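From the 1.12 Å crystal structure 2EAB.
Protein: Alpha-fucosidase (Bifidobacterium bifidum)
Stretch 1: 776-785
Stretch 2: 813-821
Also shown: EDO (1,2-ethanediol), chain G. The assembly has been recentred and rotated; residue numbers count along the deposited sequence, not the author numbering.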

ATOM      1  N   VAL A 776      -0.536  -9.315  10.360  1.00  6.40           N
ATOM      2  CA  VAL A 776      -1.479  -9.864  11.330  1.00  7.01           C
ATOM      3  C   VAL A 776      -2.518 -10.742  10.622  1.00  6.96           C
ATOM      4  O   VAL A 776      -2.808 -11.854  11.077  1.00  7.03           O
ATOM      5  N   ASP A 777      -3.060 -10.262   9.505  1.00  6.74           N
ATOM      6  CA  ASP A 777      -3.984 -11.080   8.722  1.00  7.06           C
ATOM      7  C   ASP A 777      -3.365 -12.428   8.376  1.00  6.76           C
ATOM      8  O   ASP A 777      -4.007 -13.458   8.560  1.00  6.80           O
ATOM      9  N   GLU A 778      -2.114 -12.418   7.906  1.00  6.69           N
ATOM     10  CA  GLU A 778      -1.450 -13.649   7.481  1.00  6.86           C
ATOM     11  C   GLU A 778      -1.167 -14.597   8.645  1.00  6.92           C
ATOM     12  O   GLU A 778      -1.089 -15.803   8.443  1.00  6.70           O
ATOM     13  N   MET A 779      -1.029 -14.070   9.860  1.00  7.01           N
ATOM     14  CA  MET A 779      -0.902 -14.940  11.031  1.00  8.00           C
ATOM     15  C   MET A 779      -2.186 -15.709  11.314  1.00  7.31           C
ATOM     16  O   MET A 779      -2.148 -16.871  11.728  1.00  7.42           O
ATOM     17  N   LEU A 780      -3.317 -15.051  11.079  1.00  7.12           N
ATOM     18  CA  LEU A 780      -4.618 -15.604  11.441  1.00  7.57           C
ATOM     19  C   LEU A 780      -5.305 -16.346  10.304  1.00  6.96           C
ATOM     20  O   LEU A 780      -6.166 -17.200  10.552  1.00  7.18           O
ATOM     21  N   LEU A 781      -4.916 -16.035   9.068  1.00  6.78           N
ATOM     22  CA  LEU A 781      -5.558 -16.588   7.883  1.00  6.50           C
ATOM     23  C   LEU A 781      -4.608 -16.531   6.703  1.00  6.17           C
ATOM     24  O   LEU A 781      -4.070 -15.465   6.392  1.00  6.39           O
ATOM     25  N   GLN A 782      -4.399 -17.663   6.045  1.00  6.02           N
ATOM     26  CA  GLN A 782      -3.712 -17.673   4.758  1.00  6.16           C
ATOM     27  C   GLN A 782      -4.606 -18.355   3.741  1.00  6.14           C
ATOM     28  O   GLN A 782      -5.436 -19.196   4.102  1.00  6.53           O
ATOM     29  N   SER A 783      -4.449 -17.996   2.471  1.00  5.95           N
ATOM     30  CA  SER A 783      -5.281 -18.592   1.434  1.00  6.17           C
ATOM     31  C   SER A 783      -4.592 -18.646   0.075  1.00  5.95           C
ATOM     32  O   SER A 783      -5.259 -18.742  -0.952  1.00  6.27           O
ATOM     33  N   ASN A 784      -3.262 -18.605   0.079  1.00  6.20           N
ATOM     34  CA  ASN A 784      -2.488 -18.529  -1.160  1.00  6.42           C
ATOM     35  C   ASN A 784      -1.889 -19.847  -1.620  1.00  6.22           C
ATOM     36  O   ASN A 784      -1.350 -19.920  -2.728  1.00  6.51           O
ATOM     37  N   SER A 785      -1.938 -20.877  -0.784  1.00  6.53           N
ATOM     38  CA  SER A 785      -1.209 -22.095  -1.110  1.00  6.85           C
ATOM     39  C   SER A 785      -2.064 -23.127  -1.834  1.00  6.78           C
ATOM     40  O   SER A 785      -3.272 -22.949  -1.989  1.00  7.16           O
ATOM     41  N   SER A 813     -10.447 -13.917  19.196  1.00  9.90           N
ATOM     42  CA  SER A 813     -11.344 -14.081  18.072  1.00 10.39           C
ATOM     43  C   SER A 813     -11.095 -12.987  17.055  1.00  9.99           C
ATOM     44  O   SER A 813     -10.590 -11.907  17.383  1.00 10.48           O
ATOM     45  N   VAL A 814     -11.436 -13.293  15.811  1.00  9.76           N
ATOM     46  CA  VAL A 814     -11.408 -12.332  14.721  1.00  9.52           C
ATOM     47  C   VAL A 814     -12.608 -12.629  13.829  1.00  9.38           C
ATOM     48  O   VAL A 814     -13.028 -13.787  13.708  1.00  9.35           O
ATOM     49  N   SER A 815     -13.176 -11.587  13.235  1.00  8.97           N
ATOM     50  CA  SER A 815     -14.278 -11.759  12.308  1.00  8.93           C
ATOM     51  C   SER A 815     -14.100 -10.818  11.136  1.00  8.27           C
ATOM     52  O   SER A 815     -13.560  -9.716  11.286  1.00  8.05           O
ATOM     53  N   GLY A 816     -14.537 -11.267   9.965  1.00  7.84           N
ATOM     54  CA  GLY A 816     -14.594 -10.399   8.802  1.00  7.73           C
ATOM     55  C   GLY A 816     -13.387 -10.394   7.886  1.00  7.55           C
ATOM     56  O   GLY A 816     -13.337  -9.585   6.962  1.00  7.47           O
ATOM     57  N   LEU A 817     -12.410 -11.266   8.128  1.00  7.19           N
ATOM     58  CA  LEU A 817     -11.299 -11.401   7.183  1.00  7.33           C
ATOM     59  C   LEU A 817     -11.802 -12.048   5.900  1.00  7.18           C
ATOM     60  O   LEU A 817     -12.873 -12.661   5.897  1.00  7.73           O
ATOM     61  N   VAL A 818     -11.049 -11.909   4.812  1.00  7.19           N
ATOM     62  CA  VAL A 818     -11.462 -12.481   3.540  1.00  7.33           C
ATOM     63  C   VAL A 818     -10.373 -13.406   3.022  1.00  7.06           C
ATOM     64  O   VAL A 818      -9.176 -13.069   3.064  1.00  7.29           O
ATOM     65  N   ALA A 819     -10.808 -14.578   2.559  1.00  6.59           N
ATOM     66  CA  ALA A 819      -9.946 -15.560   1.918  1.00  6.85           C
ATOM     67  C   ALA A 819     -10.179 -15.582   0.418  1.00  6.45           C
ATOM     68  O   ALA A 819     -11.280 -15.294  -0.068  1.00  6.45           O
ATOM     69  N   ARG A 820      -9.129 -15.934  -0.309  1.00  6.34           N
ATOM     70  CA  ARG A 820      -9.222 -16.125  -1.746  1.00  6.57           C
ATOM     71  C   ARG A 820     -10.344 -17.112  -2.090  1.00  6.37           C
ATOM     72  O   ARG A 820     -10.619 -18.057  -1.341  1.00  6.52           O
ATOM     73  N   GLY A 821     -11.013 -16.864  -3.211  1.00  6.65           N
ATOM     74  CA  GLY A 821     -12.248 -17.575  -3.551  1.00  7.02           C
ATOM     75  C   GLY A 821     -13.485 -16.840  -3.064  1.00  6.90           C
ATOM     76  O   GLY A 821     -14.617 -17.218  -3.395  1.00  7.49           O
TER

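The end of helix 776-780 crosses strand 813-819 almost at right angles (85°), their axes 10.0 Å apart at closest approach, and the space between them is filled mainly by leucines. Leu 817 is the central bump. Its CA-to-CB bond points toward stretch 1, and in the m,t rotamer its branched end enters a hollow formed by Asp 777, Leu 780 and Leu 781; Leu 780, Leu 781, Ser 783, Val 814 and Arg 820 also point toward the other stretch. Leu 817 CD2 lies 3.5 Å from Asp 777 OD1, Leu 817 CD1 reaches within 4.3 Å of Leu 780 CB, and Leu 817 CB meets Leu 781 CD2 at 3.8 Å. Asp 777 (m) starts sideways but its end comes nearer, and its carboxylate serves as wall, hydrogen-bonded elsewhere in the structure. Leu 780, also m,t, extends CD1 to 4.1 Å from CG1 of Val 814 (p).

Leu 781 leaves helical geometry, and its t,p side chain carries CD2 into a shallow recess along the strand, 3.6 Å from Val 818 O and 4.2 Å from Ala 819 CB. At Ala 819 the chains lie close: its CB is 3.9 Å from Ser 783 CB, and the two CA atoms are 5.6 Å apart.

Beyond this apolar patch the contact turns polar. The Arg 820 side chain, m,t,t and extended until chi4 turns the guanidinium at 84°, runs past Ser 783 (p), whose OG accepts a nearly straight hydrogen bond from Arg 820 N (3.0 Å) and a weak one from Arg 820 NH1 (2.9 Å). Asn 784 (p) starts sideways and its end leads away, but its CB covers one guanidinium face, 3.5 Å from Arg 820 NH1. At the edge, Arg 820 NH2 donates to ethanediol O1 (3.0 Å), which donates to Glu 778 OE2 (2.8 Å). One water links Glu 778 OE1, Ser 783 N, Asn 784 OD1 and Arg 820 NH1; another bridges Ser 783 OG and Val 818 O.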

ATOM      1  CB  VAL A 776      -2.148  -8.758  12.168  1.00  7.17           C
ATOM      2  CG1 VAL A 776      -3.231  -9.337  13.065  1.00  7.88           C
ATOM      3  CG2 VAL A 776      -1.103  -8.030  13.010  1.00  7.88           C
ATOM      4  CB  ASP A 777      -4.417 -10.373   7.435  1.00  6.97           C
ATOM      5  CG  ASP A 777      -5.464  -9.296   7.670  1.00  7.11           C
ATOM      6  OD1 ASP A 777      -5.857  -9.077   8.830  1.00  7.24           O
ATOM      7  OD2 ASP A 777      -5.900  -8.660   6.680  1.00  8.10           O
ATOM      8  CB  GLU A 778      -0.165 -13.356   6.694  1.00  6.92           C
ATOM      9  CG  GLU A 778      -0.369 -12.567   5.395  1.00  6.72           C
ATOM     10  CD  GLU A 778      -1.120 -13.324   4.302  1.00  6.91           C
ATOM     11  OE1 GLU A 778      -0.740 -14.469   3.968  1.00  6.76           O
ATOM     12  OE2 GLU A 778      -2.082 -12.746   3.749  1.00  8.15           O
ATOM     13  CB  MET A 779      -0.490 -14.145  12.267  1.00  7.76           C
ATOM     14  CG  MET A 779       0.990 -13.807  12.294  1.00  8.97           C
ATOM     15  SD  MET A 779       1.556 -13.254  13.904  1.00 11.91           S
ATOM     16  CE  MET A 779       1.113 -11.550  13.685  1.00 11.74           C
ATOM     17  CB  LEU A 780      -5.532 -14.504  11.983  1.00  8.04           C
ATOM     18  CG  LEU A 780      -4.957 -13.683  13.141  1.00  8.47           C
ATOM     19  CD1 LEU A 780      -5.943 -12.603  13.541  1.00 10.28           C
ATOM     20  CD2 LEU A 780      -4.598 -14.559  14.339  1.00  9.41           C
ATOM     21  CB  LEU A 781      -6.830 -15.797   7.549  1.00  6.71           C
ATOM     22  CG  LEU A 781      -7.510 -16.137   6.220  1.00  7.19           C
ATOM     23  CD1 LEU A 781      -8.082 -17.551   6.232  1.00  7.99           C
ATOM     24  CD2 LEU A 781      -8.593 -15.132   5.897  1.00  7.77           C
ATOM     25  CB  GLN A 782      -2.343 -18.352   4.864  1.00  6.32           C
ATOM     26  CG  GLN A 782      -1.305 -17.435   5.508  1.00  6.18           C
ATOM     27  CD  GLN A 782      -0.049 -18.140   5.984  1.00  6.30           C
ATOM     28  OE1 GLN A 782       0.399 -19.120   5.386  1.00  6.43           O
ATOM     29  NE2 GLN A 782       0.536 -17.629   7.064  1.00  6.79           N
ATOM     30  CB  SER A 783      -6.637 -17.875   1.339  1.00  6.26           C
ATOM     31  OG  SER A 783      -6.499 -16.515   0.956  1.00  6.58           O
ATOM     32  CB  ASN A 784      -1.336 -17.539  -1.002  1.00  6.34           C
ATOM     33  CG  ASN A 784      -0.262 -18.058  -0.066  1.00  7.19           C
ATOM     34  OD1 ASN A 784      -0.514 -18.242   1.122  1.00  7.74           O
ATOM     35  ND2 ASN A 784       0.926 -18.315  -0.594  1.00  7.76           N
ATOM     36  CB  SER A 785      -0.563 -22.689   0.136  1.00  6.97           C
ATOM     37  OG  SER A 785       0.399 -23.656  -0.232  1.00  7.39           O
ATOM     38  CB  SER A 813     -12.811 -14.083  18.521  1.00 10.80           C
ATOM     39  OG  SER A 813     -13.176 -12.836  19.065  1.00 13.29           O
ATOM     40  CB  VAL A 814     -10.061 -12.393  13.941  1.00  9.58           C
ATOM     41  CG1 VAL A 814      -9.889 -13.728  13.212  1.00 10.35           C
ATOM     42  CG2 VAL A 814      -9.923 -11.215  12.970  1.00  9.98           C
ATOM     43  CB  SER A 815     -15.624 -11.519  13.000  1.00  9.45           C
ATOM     44  OG  SER A 815     -15.727 -10.199  13.495  1.00 10.75           O
ATOM     45  CB  LEU A 817     -10.157 -12.220   7.783  1.00  7.55           C
ATOM     46  CG  LEU A 817      -9.561 -11.688   9.087  1.00  7.74           C
ATOM     47  CD1 LEU A 817      -8.368 -12.532   9.497  1.00  9.34           C
ATOM     48  CD2 LEU A 817      -9.159 -10.212   8.982  1.00  8.89           C
ATOM     49  CB  VAL A 818     -11.813 -11.390   2.490  1.00  7.50           C
ATOM     50  CG1 VAL A 818     -12.430 -12.018   1.250  1.00  7.70           C
ATOM     51  CG2 VAL A 818     -12.775 -10.371   3.073  1.00  8.40           C
ATOM     52  CB  ALA A 819     -10.201 -16.939   2.503  1.00  7.11           C
ATOM     53  CB  ARG A 820      -7.873 -16.566  -2.306  1.00  6.26           C
ATOM     54  CG  ARG A 820      -6.850 -15.437  -2.259  1.00  6.81           C
ATOM     55  CD  ARG A 820      -5.484 -15.902  -2.715  1.00  6.52           C
ATOM     56  NE  ARG A 820      -4.430 -14.907  -2.514  1.00  6.52           N
ATOM     57  CZ  ARG A 820      -3.775 -14.738  -1.368  1.00  6.96           C
ATOM     58  NH1 ARG A 820      -4.084 -15.480  -0.308  1.00  6.66           N
ATOM     59  NH2 ARG A 820      -2.811 -13.829  -1.282  1.00  7.58           N
TER
HETATM   60  C1  EDO G4807      -0.494 -11.810   0.629  1.00 42.74           C
HETATM   61  O1  EDO G4807      -1.191 -13.058   1.127  1.00 37.02           O
HETATM   62  C2  EDO G4807      -1.557 -10.647   0.738  1.00 43.60           C
HETATM   63  O2  EDO G4807      -2.701 -11.035  -0.063  1.00 37.12           O
HETATM   64  O   HOH W   1      -2.281 -15.997   2.145  1.00  9.23           O
HETATM   65  O   HOH W   2      -6.702 -14.788   3.068  1.00 14.21           O